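Local coordinates for protein geranylgeranyl pyrophosphate synthetase (Pyrococcus horikoshii, PDB 1WY0) that probably makes geranylgeranyl diphosphate by adding isopentenyl diphosphate units to a shorter allylic diphosphate, as other polyprenyl synthetases do, at residues A[68-73]-A[125-130]; A[139-144]-A[186-191]; A[58-63]-A[324-329]; A[181-186]-A[206-211]. All coordinates share one frame; numbering follows the deposited sequence.

Contact 1: residues A[68-73]-A[125-130]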
loop_
_atom_site.group_PDB
_atom_site.type_symbol
_atom_site.label_atom_id
_atom_site.label_comp_id
_atom_site.label_asym_id
_atom_site.label_seq_id
_atom_site.Cartn_x
_atom_site.Cartn_y
_atom_site.Cartn_z
ATOM N N ALA A 68 22.154 6.001 7.384
ATOM C CA ALA A 68 20.949 5.200 7.570
ATOM C C ALA A 68 19.709 6.066 7.816
ATOM O O ALA A 68 18.726 5.638 8.415
ATOM C CB ALA A 68 21.174 4.274 8.768
ATOM N N ILE A 69 19.762 7.320 7.333
ATOM C CA ILE A 69 18.648 8.238 7.598
ATOM C C ILE A 69 17.424 7.939 6.722
ATOM O O ILE A 69 16.299 7.769 7.179
ATOM C CB ILE A 69 19.127 9.672 7.347
ATOM C CG1 ILE A 69 20.148 10.094 8.408
ATOM C CG2 ILE A 69 17.933 10.637 7.460
ATOM C CD1 ILE A 69 19.561 10.054 9.824
ATOM N N TYR A 70 17.582 7.868 5.402
ATOM C CA TYR A 70 16.431 7.582 4.550
ATOM C C TYR A 70 15.858 6.185 4.779
ATOM O O TYR A 70 14.649 5.983 4.683
ATOM C CB TYR A 70 16.776 7.784 3.076
ATOM C CG TYR A 70 16.619 9.215 2.629
ATOM C CD1 TYR A 70 17.707 10.083 2.595
ATOM C CD2 TYR A 70 15.374 9.705 2.236
ATOM C CE1 TYR A 70 17.561 11.399 2.177
ATOM C CE2 TYR A 70 15.217 11.019 1.818
ATOM C CZ TYR A 70 16.317 11.863 1.787
ATOM O OH TYR A 70 16.163 13.164 1.357
ATOM N N PRO A 71 16.718 5.194 5.056
ATOM C CA PRO A 71 16.193 3.847 5.296
ATOM C C PRO A 71 15.405 3.817 6.603
ATOM O O PRO A 71 14.473 3.029 6.761
ATOM C CB PRO A 71 17.459 2.997 5.361
ATOM C CG PRO A 71 18.329 3.667 4.365
ATOM C CD PRO A 71 18.147 5.129 4.697
ATOM N N ALA A 72 15.796 4.673 7.546
ATOM C CA ALA A 72 15.110 4.763 8.831
ATOM C C ALA A 72 13.787 5.477 8.573
ATOM O O ALA A 72 12.767 5.152 9.173
ATOM C CB ALA A 72 15.940 5.554 9.823
ATOM N N VAL A 73 13.818 6.454 7.677
ATOM C CA VAL A 73 12.617 7.193 7.331
ATOM C C VAL A 73 11.610 6.242 6.691
ATOM O O VAL A 73 10.418 6.310 6.969
ATOM C CB VAL A 73 12.940 8.350 6.359
ATOM C CG1 VAL A 73 11.654 8.932 5.772
ATOM C CG2 VAL A 73 13.708 9.440 7.099
ATOM N N VAL A 125 13.600 4.641 0.471
ATOM C CA VAL A 125 14.578 3.574 0.317
ATOM C C VAL A 125 15.467 3.845 -0.893
ATOM O O VAL A 125 16.671 3.622 -0.847
ATOM C CB VAL A 125 13.896 2.209 0.115
ATOM C CG1 VAL A 125 14.929 1.155 -0.248
ATOM C CG2 VAL A 125 13.168 1.803 1.381
ATOM N N ALA A 126 14.861 4.319 -1.977
ATOM C CA ALA A 126 15.598 4.608 -3.194
ATOM C C ALA A 126 16.606 5.743 -2.995
ATOM O O ALA A 126 17.738 5.645 -3.458
ATOM C CB ALA A 126 14.624 4.949 -4.319
ATOM N N ARG A 127 16.200 6.811 -2.308
ATOM C CA ARG A 127 17.087 7.950 -2.051
ATOM C C ARG A 127 18.289 7.633 -1.159
ATOM O O ARG A 127 19.174 8.469 -0.998
ATOM C CB ARG A 127 16.315 9.108 -1.410
ATOM C CG ARG A 127 15.286 9.765 -2.301
ATOM C CD ARG A 127 14.773 11.031 -1.652
ATOM N NE ARG A 127 13.775 11.713 -2.466
ATOM C CZ ARG A 127 13.242 12.888 -2.154
ATOM N NH1 ARG A 127 13.615 13.513 -1.047
ATOM N NH2 ARG A 127 12.323 13.431 -2.941
ATOM N N ALA A 128 18.327 6.443 -0.571
ATOM C CA ALA A 128 19.439 6.078 0.302
ATOM C C ALA A 128 20.777 6.173 -0.430
ATOM O O ALA A 128 20.852 5.951 -1.640
ATOM C CB ALA A 128 19.242 4.664 0.841
ATOM N N GLU A 129 21.828 6.500 0.321
ATOM C CA GLU A 129 23.176 6.625 -0.231
ATOM C C GLU A 129 24.030 5.471 0.278
ATOM O O GLU A 129 24.807 5.637 1.217
ATOM C CB GLU A 129 23.835 7.931 0.217
ATOM C CG GLU A 129 23.625 8.320 1.674
ATOM C CD GLU A 129 22.450 9.268 1.864
ATOM O OE1 GLU A 129 21.885 9.724 0.844
ATOM O OE2 GLU A 129 22.083 9.536 3.032
ATOM N N ILE A 130 23.893 4.303 -0.335
ATOM C CA ILE A 130 24.665 3.150 0.104
ATOM C C ILE A 130 25.069 2.261 -1.063
ATOM O O ILE A 130 24.501 2.363 -2.153
ATOM C CB ILE A 130 23.866 2.328 1.127
ATOM C CG1 ILE A 130 22.480 2.003 0.567
ATOM C CG2 ILE A 130 23.738 3.110 2.427
ATOM C CD1 ILE A 130 21.606 1.215 1.521
#
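Tyr-70 and Arg-127 carry this contact in the all-helical polyprenyl synthetase fold. It joins the first turn of helix 69-90 to residues 125-130, where helix 107-126 gives way to loop. The side chain of Arg-127 runs obliquely across one face of the Tyr-70 ring. Its CB lies over that face, 3.9 Å from the centroid of the Tyr-70 ring and 14° off the normal, a CH-pi contact. CG is anti to the carbonyl carbon of Arg-127 (chi1 -67°), and the chain stays extended as far as NE. CD of Arg-127 meets the rim of the ring, 3.5 Å from Tyr-70 CE2. The guanidinium is turned 61° against the ring plane. Tyr-70 OH lies at its edge, 3.5 Å from Arg-127 NH1. The charge is met elsewhere: NH1 forms a salt bridge with Glu-24 of helix 3-25, and NH2 forms one with Glu-123. Glu-129 OE2 comes to the edge of the Tyr-70 ring, near its plane, 4.4 Å from Tyr-70 CD1. Next to Tyr-70 and Arg-127, Pro-71 and Ala-128 make a purely apolar contact. Ala-128 CB rests against the proline ring, 3.8 Å from Pro-71 CG and 4.0 Å from Pro-71 CD.

Contact 2: residues A[139-144]-A[186-191]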
loop_
_atom_site.group_PDB
_atom_site.type_symbol
_atom_site.label_atom_id
_atom_site.label_comp_id
_atom_site.label_asym_id
_atom_site.label_seq_id
_atom_site.Cartn_x
_atom_site.Cartn_y
_atom_site.Cartn_z
ATOM N N LEU A 139 16.435 -3.169 0.882
ATOM C CA LEU A 139 15.134 -3.196 0.231
ATOM C C LEU A 139 14.452 -4.526 0.510
ATOM O O LEU A 139 13.251 -4.566 0.765
ATOM C CB LEU A 139 15.288 -3.018 -1.280
ATOM C CG LEU A 139 14.041 -3.230 -2.153
ATOM C CD1 LEU A 139 13.014 -2.160 -1.863
ATOM C CD2 LEU A 139 14.429 -3.196 -3.611
ATOM N N GLU A 140 15.225 -5.608 0.475
ATOM C CA GLU A 140 14.690 -6.945 0.696
ATOM C C GLU A 140 14.300 -7.256 2.139
ATOM O O GLU A 140 13.460 -8.124 2.385
ATOM C CB GLU A 140 15.674 -8.000 0.174
ATOM C CG GLU A 140 15.362 -9.411 0.631
ATOM C CD GLU A 140 16.098 -10.475 -0.171
ATOM O OE1 GLU A 140 17.222 -10.197 -0.653
ATOM O OE2 GLU A 140 15.556 -11.596 -0.310
ATOM N N VAL A 141 14.914 -6.565 3.090
ATOM C CA VAL A 141 14.583 -6.766 4.494
ATOM C C VAL A 141 13.269 -6.038 4.763
ATOM O O VAL A 141 12.389 -6.534 5.463
ATOM C CB VAL A 141 15.656 -6.160 5.428
ATOM C CG1 VAL A 141 15.062 -5.926 6.808
ATOM C CG2 VAL A 141 16.856 -7.089 5.529
ATOM N N ILE A 142 13.153 -4.852 4.191
ATOM C CA ILE A 142 11.971 -4.034 4.370
ATOM C C ILE A 142 10.770 -4.668 3.683
ATOM O O ILE A 142 9.667 -4.629 4.201
ATOM C CB ILE A 142 12.233 -2.609 3.844
ATOM C CG1 ILE A 142 13.243 -1.910 4.775
ATOM C CG2 ILE A 142 10.931 -1.830 3.746
ATOM C CD1 ILE A 142 13.638 -0.483 4.350
ATOM N N VAL A 143 10.994 -5.278 2.528
ATOM C CA VAL A 143 9.917 -5.924 1.809
ATOM C C VAL A 143 9.399 -7.137 2.575
ATOM O O VAL A 143 8.190 -7.315 2.722
ATOM C CB VAL A 143 10.375 -6.343 0.404
ATOM C CG1 VAL A 143 9.548 -7.513 -0.096
ATOM C CG2 VAL A 143 10.238 -5.159 -0.545
ATOM N N LYS A 144 10.294 -7.978 3.073
ATOM C CA LYS A 144 9.832 -9.146 3.816
ATOM C C LYS A 144 9.117 -8.770 5.108
ATOM O O LYS A 144 8.201 -9.465 5.531
ATOM C CB LYS A 144 10.987 -10.086 4.134
ATOM C CG LYS A 144 10.691 -11.060 5.286
ATOM C CD LYS A 144 9.885 -12.291 4.841
ATOM C CE LYS A 144 8.375 -12.030 4.708
ATOM N NZ LYS A 144 7.864 -12.521 3.386
ATOM N N ALA A 186 16.298 -2.786 13.532
ATOM C CA ALA A 186 17.639 -3.115 14.008
ATOM C C ALA A 186 18.487 -3.766 12.913
ATOM O O ALA A 186 19.642 -3.427 12.689
ATOM C CB ALA A 186 17.507 -4.072 15.193
ATOM N N LYS A 187 17.882 -4.763 12.245
ATOM C CA LYS A 187 18.617 -5.498 11.223
ATOM C C LYS A 187 19.120 -4.583 10.102
ATOM O O LYS A 187 20.194 -4.765 9.545
ATOM C CB LYS A 187 17.690 -6.571 10.655
ATOM C CG LYS A 187 18.305 -7.287 9.453
ATOM C CD LYS A 187 17.461 -8.478 8.996
ATOM C CE LYS A 187 18.309 -9.714 8.685
ATOM N NZ LYS A 187 17.803 -10.858 9.440
ATOM N N VAL A 188 18.277 -3.596 9.740
ATOM C CA VAL A 188 18.677 -2.673 8.685
ATOM C C VAL A 188 19.743 -1.691 9.172
ATOM O O VAL A 188 20.548 -1.178 8.404
ATOM C CB VAL A 188 17.440 -1.905 8.213
ATOM C CG1 VAL A 188 17.870 -0.596 7.551
ATOM C CG2 VAL A 188 16.662 -2.738 7.213
ATOM N N GLY A 189 19.721 -1.425 10.471
ATOM C CA GLY A 189 20.706 -0.533 11.041
ATOM C C GLY A 189 22.058 -1.193 10.875
ATOM O O GLY A 189 22.975 -0.610 10.298
ATOM N N GLY A 190 22.174 -2.419 11.370
ATOM C CA GLY A 190 23.423 -3.147 11.257
ATOM C C GLY A 190 23.956 -3.168 9.835
ATOM O O GLY A 190 25.026 -2.620 9.555
ATOM N N ILE A 191 23.200 -3.793 8.935
ATOM C CA ILE A 191 23.580 -3.944 7.534
ATOM C C ILE A 191 24.238 -2.681 6.968
ATOM O O ILE A 191 25.172 -2.730 6.180
ATOM C CB ILE A 191 22.323 -4.277 6.728
ATOM C CG1 ILE A 191 21.842 -5.694 7.052
ATOM C CG2 ILE A 191 22.642 -4.223 5.221
ATOM C CD1 ILE A 191 20.614 -6.093 6.232
#
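Two long helices of the bundle, 132-159 and 167-193, pack antiparallel here through Val-141 and Val-188. The axes of the two short segments run at 177° and come within 10.1 Å, so side chains alone bridge the gap. Val-141 is the central residue and uses both of its methyls. CG1 is anti to the backbone N (chi1 159°) and meets Val-188; the distance from Val-141 CG1 to Val-188 CG2 is 3.6 Å. CG2 of Val-141 touches the aliphatic part of Lys-187, 3.8 Å from Lys-187 CD. The same methyl meets Ile-191 tip to tip, with Val-141 CG2 4.0 Å from Ile-191 CD1. An alanine here would lack both methyls and would probably open a gap beside Lys-187 and Ile-191, with Val-188 keeping only the contact to CB. Ile-142, the next residue, adds a lighter contact, its CG1 4.3 Å from Val-188 CG2. Behind helix 132-159, Leu-139 and Val-143 pack on Ala-126 and Glu-123 of the second subunit, so this helix lies between the partner chain and helix 167-193. Aliphatic packing of long antiparallel helices such as this is typical of the isoprenoid synthase fold.

Contact 3: residues A[58-63]-A[324-329]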
loop_
_atom_site.group_PDB
_atom_site.type_symbol
_atom_site.label_atom_id
_atom_site.label_comp_id
_atom_site.label_asym_id
_atom_site.label_seq_id
_atom_site.Cartn_x
_atom_site.Cartn_y
_atom_site.Cartn_z
ATOM N N THR A 58 23.061 1.169 13.633
ATOM C CA THR A 58 24.196 1.358 12.736
ATOM C C THR A 58 25.433 1.860 13.488
ATOM O O THR A 58 26.547 1.865 12.981
ATOM C CB THR A 58 23.793 2.368 11.660
ATOM O OG1 THR A 58 22.683 1.847 10.922
ATOM C CG2 THR A 58 24.959 2.603 10.695
ATOM N N GLU A 59 25.198 2.331 14.727
ATOM C CA GLU A 59 26.311 2.826 15.532
ATOM C C GLU A 59 26.875 1.734 16.442
ATOM O O GLU A 59 28.007 1.788 16.906
ATOM C CB GLU A 59 25.806 4.001 16.374
ATOM C CG GLU A 59 26.914 4.625 17.226
ATOM C CD GLU A 59 26.363 5.817 17.975
ATOM O OE1 GLU A 59 27.060 6.346 18.831
ATOM O OE2 GLU A 59 25.235 6.213 17.693
ATOM N N ALA A 60 26.025 0.735 16.729
ATOM C CA ALA A 60 26.461 -0.348 17.598
ATOM C C ALA A 60 27.318 -1.359 16.838
ATOM O O ALA A 60 27.827 -2.327 17.387
ATOM C CB ALA A 60 25.218 -1.042 18.151
ATOM N N VAL A 61 27.434 -1.123 15.517
ATOM C CA VAL A 61 28.155 -2.072 14.682
ATOM C C VAL A 61 29.372 -1.442 13.999
ATOM O O VAL A 61 30.474 -1.975 14.017
ATOM C CB VAL A 61 27.185 -2.618 13.633
ATOM C CG1 VAL A 61 26.136 -3.500 14.307
ATOM C CG2 VAL A 61 26.491 -1.475 12.915
ATOM N N GLY A 62 29.134 -0.287 13.346
ATOM C CA GLY A 62 30.212 0.355 12.602
ATOM C C GLY A 62 30.312 1.850 12.913
ATOM O O GLY A 62 31.316 2.344 13.412
ATOM N N GLY A 63 29.242 2.586 12.561
ATOM C CA GLY A 63 29.249 4.022 12.821
ATOM C C GLY A 63 28.620 4.810 11.670
ATOM O O GLY A 63 28.243 4.274 10.634
ATOM N N SER A 324 29.541 0.360 23.640
ATOM C CA SER A 324 29.424 1.743 23.214
ATOM C C SER A 324 28.181 2.338 23.868
ATOM O O SER A 324 27.422 1.647 24.528
ATOM C CB SER A 324 29.252 1.750 21.693
ATOM O OG SER A 324 28.145 0.916 21.336
ATOM N N LYS A 325 27.993 3.657 23.716
ATOM C CA LYS A 325 26.779 4.240 24.286
ATOM C C LYS A 325 25.573 3.922 23.401
ATOM O O LYS A 325 24.417 4.077 23.775
ATOM C CB LYS A 325 26.956 5.751 24.409
ATOM C CG LYS A 325 28.007 6.134 25.454
ATOM C CD LYS A 325 27.386 6.683 26.739
ATOM C CE LYS A 325 28.410 7.374 27.640
ATOM N NZ LYS A 325 27.765 7.743 28.895
ATOM N N ALA A 326 25.883 3.491 22.164
ATOM C CA ALA A 326 24.817 3.083 21.265
ATOM C C ALA A 326 24.190 1.770 21.729
ATOM O O ALA A 326 23.007 1.696 22.040
ATOM C CB ALA A 326 25.416 2.902 19.869
ATOM N N ARG A 327 25.038 0.776 21.968
ATOM C CA ARG A 327 24.569 -0.445 22.603
ATOM C C ARG A 327 23.894 -0.111 23.921
ATOM O O ARG A 327 22.930 -0.764 24.319
ATOM C CB ARG A 327 25.719 -1.418 22.860
ATOM C CG ARG A 327 25.229 -2.725 23.455
ATOM C CD ARG A 327 26.016 -3.158 24.680
ATOM N NE ARG A 327 27.123 -4.037 24.327
ATOM C CZ ARG A 327 27.820 -4.752 25.205
ATOM N NH1 ARG A 327 27.524 -4.694 26.498
ATOM N NH2 ARG A 327 28.805 -5.534 24.786
ATOM N N MET A 328 24.407 0.913 24.591
ATOM C CA MET A 328 23.853 1.343 25.866
ATOM C C MET A 328 22.387 1.749 25.699
ATOM O O MET A 328 21.503 1.244 26.397
ATOM C CB MET A 328 24.668 2.519 26.416
ATOM C CG MET A 328 24.184 3.039 27.756
ATOM S SD MET A 328 24.050 1.712 28.960
ATOM C CE MET A 328 25.699 1.771 29.722
ATOM N N ASP A 329 22.131 2.655 24.763
ATOM C CA ASP A 329 20.770 3.112 24.525
ATOM C C ASP A 329 19.838 1.965 24.140
ATOM O O ASP A 329 18.694 1.914 24.588
ATOM C CB ASP A 329 20.755 4.195 23.447
ATOM C CG ASP A 329 21.499 5.449 23.871
ATOM O OD1 ASP A 329 21.370 5.857 25.047
ATOM O OD2 ASP A 329 22.205 6.037 23.029
HETATM O O HOH W 1 27.584 5.135 21.170
#
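Glu-59 and Ala-326 make the main apolar contact between the loop after helix 49-57 and the start of helix 325-336. CG of Glu-59 is anti to the backbone N (chi1 -178°), and the chain continues extended. Ala-326 CB sits against this chain, 3.5 Å from Glu-59 CG and 3.6 Å from Glu-59 CD. Ala-60 adds a looser contact, its CB 4.3 Å from Ala-326 CB. The small side chains let the two backbones come close, with Ala-60 CA 5.3 Å from Ala-326 CA.

The polar link is made by one water. It donates to Glu-59 OE1 at 2.7 Å and accepts from the backbone N of Ala-326 in a weak bond. A capping bond holds the helix end itself. Ser-324 is the N-cap, and its OG accepts from Arg-327 N at 3.2 Å with a nearly straight angle of 174°.

Charged groups lie around the contact. Arg-327 turns its guanidinium away, and its NH2 bonds to Leu-321 O. Asp-329 OD2 forms a salt bridge with Arg-10 NE and stays 6.1 Å from Glu-59 OE2. That bridge is likely to ease the repulsion between the two acids. The Glu-59 carboxylate faces the N-terminal end of helix 325-336, where the helix dipole would probably favour its negative charge.

Contact 4: residues A[181-186]-A[206-211]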
loop_
_atom_site.group_PDB
_atom_site.type_symbol
_atom_site.label_atom_id
_atom_site.label_comp_id
_atom_site.label_asym_id
_atom_site.label_seq_id
_atom_site.Cartn_x
_atom_site.Cartn_y
_atom_site.Cartn_z
ATOM N N LEU A 181 8.568 -5.482 11.950
ATOM C CA LEU A 181 9.084 -4.155 11.626
ATOM C C LEU A 181 10.163 -3.699 12.614
ATOM O O LEU A 181 11.074 -2.954 12.275
ATOM C CB LEU A 181 7.917 -3.167 11.636
ATOM C CG LEU A 181 8.240 -1.872 10.887
ATOM C CD1 LEU A 181 8.626 -2.126 9.429
ATOM C CD2 LEU A 181 7.062 -0.898 10.855
ATOM N N PHE A 182 10.024 -4.151 13.851
ATOM C CA PHE A 182 10.994 -3.768 14.855
ATOM C C PHE A 182 12.298 -4.472 14.531
ATOM O O PHE A 182 13.361 -3.861 14.540
ATOM C CB PHE A 182 10.521 -4.149 16.254
ATOM C CG PHE A 182 10.524 -2.997 17.217
ATOM C CD1 PHE A 182 9.418 -2.168 17.331
ATOM C CD2 PHE A 182 11.648 -2.719 17.984
ATOM C CE1 PHE A 182 9.426 -1.077 18.190
ATOM C CE2 PHE A 182 11.671 -1.624 18.852
ATOM C CZ PHE A 182 10.559 -0.804 18.952
ATOM N N GLU A 183 12.208 -5.757 14.222
ATOM C CA GLU A 183 13.395 -6.531 13.875
ATOM C C GLU A 183 14.082 -5.894 12.668
ATOM O O GLU A 183 15.307 -5.752 12.636
ATOM C CB GLU A 183 13.007 -7.967 13.536
ATOM C CG GLU A 183 14.102 -8.739 12.826
ATOM C CD GLU A 183 13.687 -10.147 12.491
ATOM O OE1 GLU A 183 13.601 -10.457 11.296
ATOM O OE2 GLU A 183 13.432 -10.945 13.413
ATOM N N ALA A 184 13.282 -5.514 11.676
ATOM C CA ALA A 184 13.798 -4.894 10.466
ATOM C C ALA A 184 14.536 -3.600 10.772
ATOM O O ALA A 184 15.513 -3.273 10.113
ATOM C CB ALA A 184 12.665 -4.622 9.499
ATOM N N SER A 185 14.055 -2.860 11.765
ATOM C CA SER A 185 14.675 -1.607 12.164
ATOM C C SER A 185 16.121 -1.853 12.606
ATOM O O SER A 185 17.053 -1.209 12.122
ATOM C CB SER A 185 13.892 -0.974 13.321
ATOM O OG SER A 185 12.549 -0.710 12.958
ATOM N N ALA A 186 16.298 -2.786 13.532
ATOM C CA ALA A 186 17.639 -3.115 14.008
ATOM C C ALA A 186 18.487 -3.766 12.913
ATOM O O ALA A 186 19.642 -3.427 12.689
ATOM C CB ALA A 186 17.507 -4.072 15.193
ATOM N N TRP A 206 17.240 -8.990 18.802
ATOM C CA TRP A 206 16.887 -7.961 19.776
ATOM C C TRP A 206 15.653 -7.165 19.340
ATOM O O TRP A 206 14.791 -6.812 20.131
ATOM C CB TRP A 206 18.086 -7.026 19.932
ATOM C CG TRP A 206 17.764 -5.929 20.867
ATOM C CD1 TRP A 206 17.994 -5.910 22.260
ATOM C CD2 TRP A 206 17.211 -4.636 20.523
ATOM N NE1 TRP A 206 17.645 -4.727 22.831
ATOM C CE2 TRP A 206 17.125 -3.887 21.722
ATOM C CE3 TRP A 206 16.781 -4.064 19.325
ATOM C CZ2 TRP A 206 16.621 -2.600 21.699
ATOM C CZ3 TRP A 206 16.277 -2.773 19.305
ATOM C CH2 TRP A 206 16.190 -2.040 20.501
ATOM N N GLY A 207 15.610 -6.844 18.031
ATOM C CA GLY A 207 14.470 -6.092 17.512
ATOM C C GLY A 207 13.186 -6.922 17.568
ATOM O O GLY A 207 12.118 -6.460 17.946
ATOM N N ARG A 208 13.317 -8.185 17.130
ATOM C CA ARG A 208 12.170 -9.082 17.158
ATOM C C ARG A 208 11.574 -9.179 18.565
ATOM O O ARG A 208 10.374 -9.048 18.780
ATOM C CB ARG A 208 12.644 -10.459 16.697
ATOM C CG ARG A 208 11.487 -11.371 16.293
ATOM C CD ARG A 208 10.576 -10.710 15.255
ATOM N NE ARG A 208 9.946 -11.724 14.406
ATOM C CZ ARG A 208 10.095 -11.592 13.076
ATOM N NH1 ARG A 208 10.800 -10.590 12.582
ATOM N NH2 ARG A 208 9.482 -12.451 12.256
ATOM N N ASN A 209 12.466 -9.452 19.536
ATOM C CA ASN A 209 12.022 -9.644 20.912
ATOM C C ASN A 209 11.457 -8.361 21.527
ATOM O O ASN A 209 10.487 -8.370 22.273
ATOM C CB ASN A 209 13.223 -10.120 21.727
ATOM C CG ASN A 209 13.317 -11.621 21.649
ATOM O OD1 ASN A 209 12.478 -12.350 22.167
ATOM N ND2 ASN A 209 14.385 -12.088 20.979
ATOM N N VAL A 210 12.099 -7.229 21.267
ATOM C CA VAL A 210 11.649 -5.974 21.839
ATOM C C VAL A 210 10.301 -5.599 21.228
ATOM O O VAL A 210 9.372 -5.222 21.942
ATOM C CB VAL A 210 12.679 -4.851 21.584
ATOM C CG1 VAL A 210 12.074 -3.492 21.902
ATOM C CG2 VAL A 210 13.894 -5.077 22.450
ATOM N N GLY A 211 10.197 -5.723 19.910
ATOM C CA GLY A 211 8.953 -5.407 19.231
ATOM C C GLY A 211 7.777 -6.164 19.819
ATOM O O GLY A 211 6.709 -5.591 20.050
#
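Phe-182 lies against helix 197-224 with its ring oblique to Gly-207, Val-210 and Gly-211. Phe-182 CG is 3.5 Å from Gly-211 CA, and Phe-182 CE2 is 3.6 Å from Val-210 CG1. The Trp-206 ring has Val-210 CG2 from its own helix over one face. At its edge lies Ala-186 CB, 4.2 Å from Trp-206 CE3. The indole NE1 bonds to Asn-315 OD1 of helix 299-315.

This is a tight antiparallel helix pair with a GxxxG motif. The short segment axes come within 6.8 Å at an angle of 146°. Gly-207 and Gly-211 are one turn apart on the same face of helix 197-224. A CB on Gly-207 would clash with Phe-182 O and Glu-183 CA, and one on Gly-211 with Phe-182 CB. Their absence lets the backbones meet, with Glu-183 CA 3.8 Å from Gly-207 CA.

A salt bridge flanks the crossing. Glu-183 OE2 is 2.8 Å from Arg-208 NH1, and the carboxylate and guanidinium planes are 19° apart. The Arg-208 chain bends where CD turns off the extended line (chi2 53°), and CB, CG and CD pass close to Glu-183 OE2. Arg-208 NH2 forms a second salt bridge, with Glu-148 OE1 of helix 132-159. An alanine here would probably leave Glu-183 and Glu-148 each without this positive mate. The aliphatic part of Glu-183 also takes part: its CB lies in plane at the guanidinium edge, 3.6 Å from Arg-208 NH1.

In the fold
From the N terminus, the first segment reached is 58-63, the loop after helix 49-57. Contact 3 joins it to the start of the last helix, so its loop takes in about three quarters of the chain and encloses the other three contacts. Contact 1 comes next. It ties the start of helix 69-90 to the end of helix 107-126 and closes before contact 2 opens. Val-125 of contact 1 packs on Ile-142 of contact 2. Contacts 2 and 4 cross: their segments alternate, and both use helix 167-193 and share Ala-186. That helix thus ties helix 132-159 to helix 197-224. Contact 3 meets contact 2 through Thr-58 OG1 and Gly-189 O, a probable hydrogen bond.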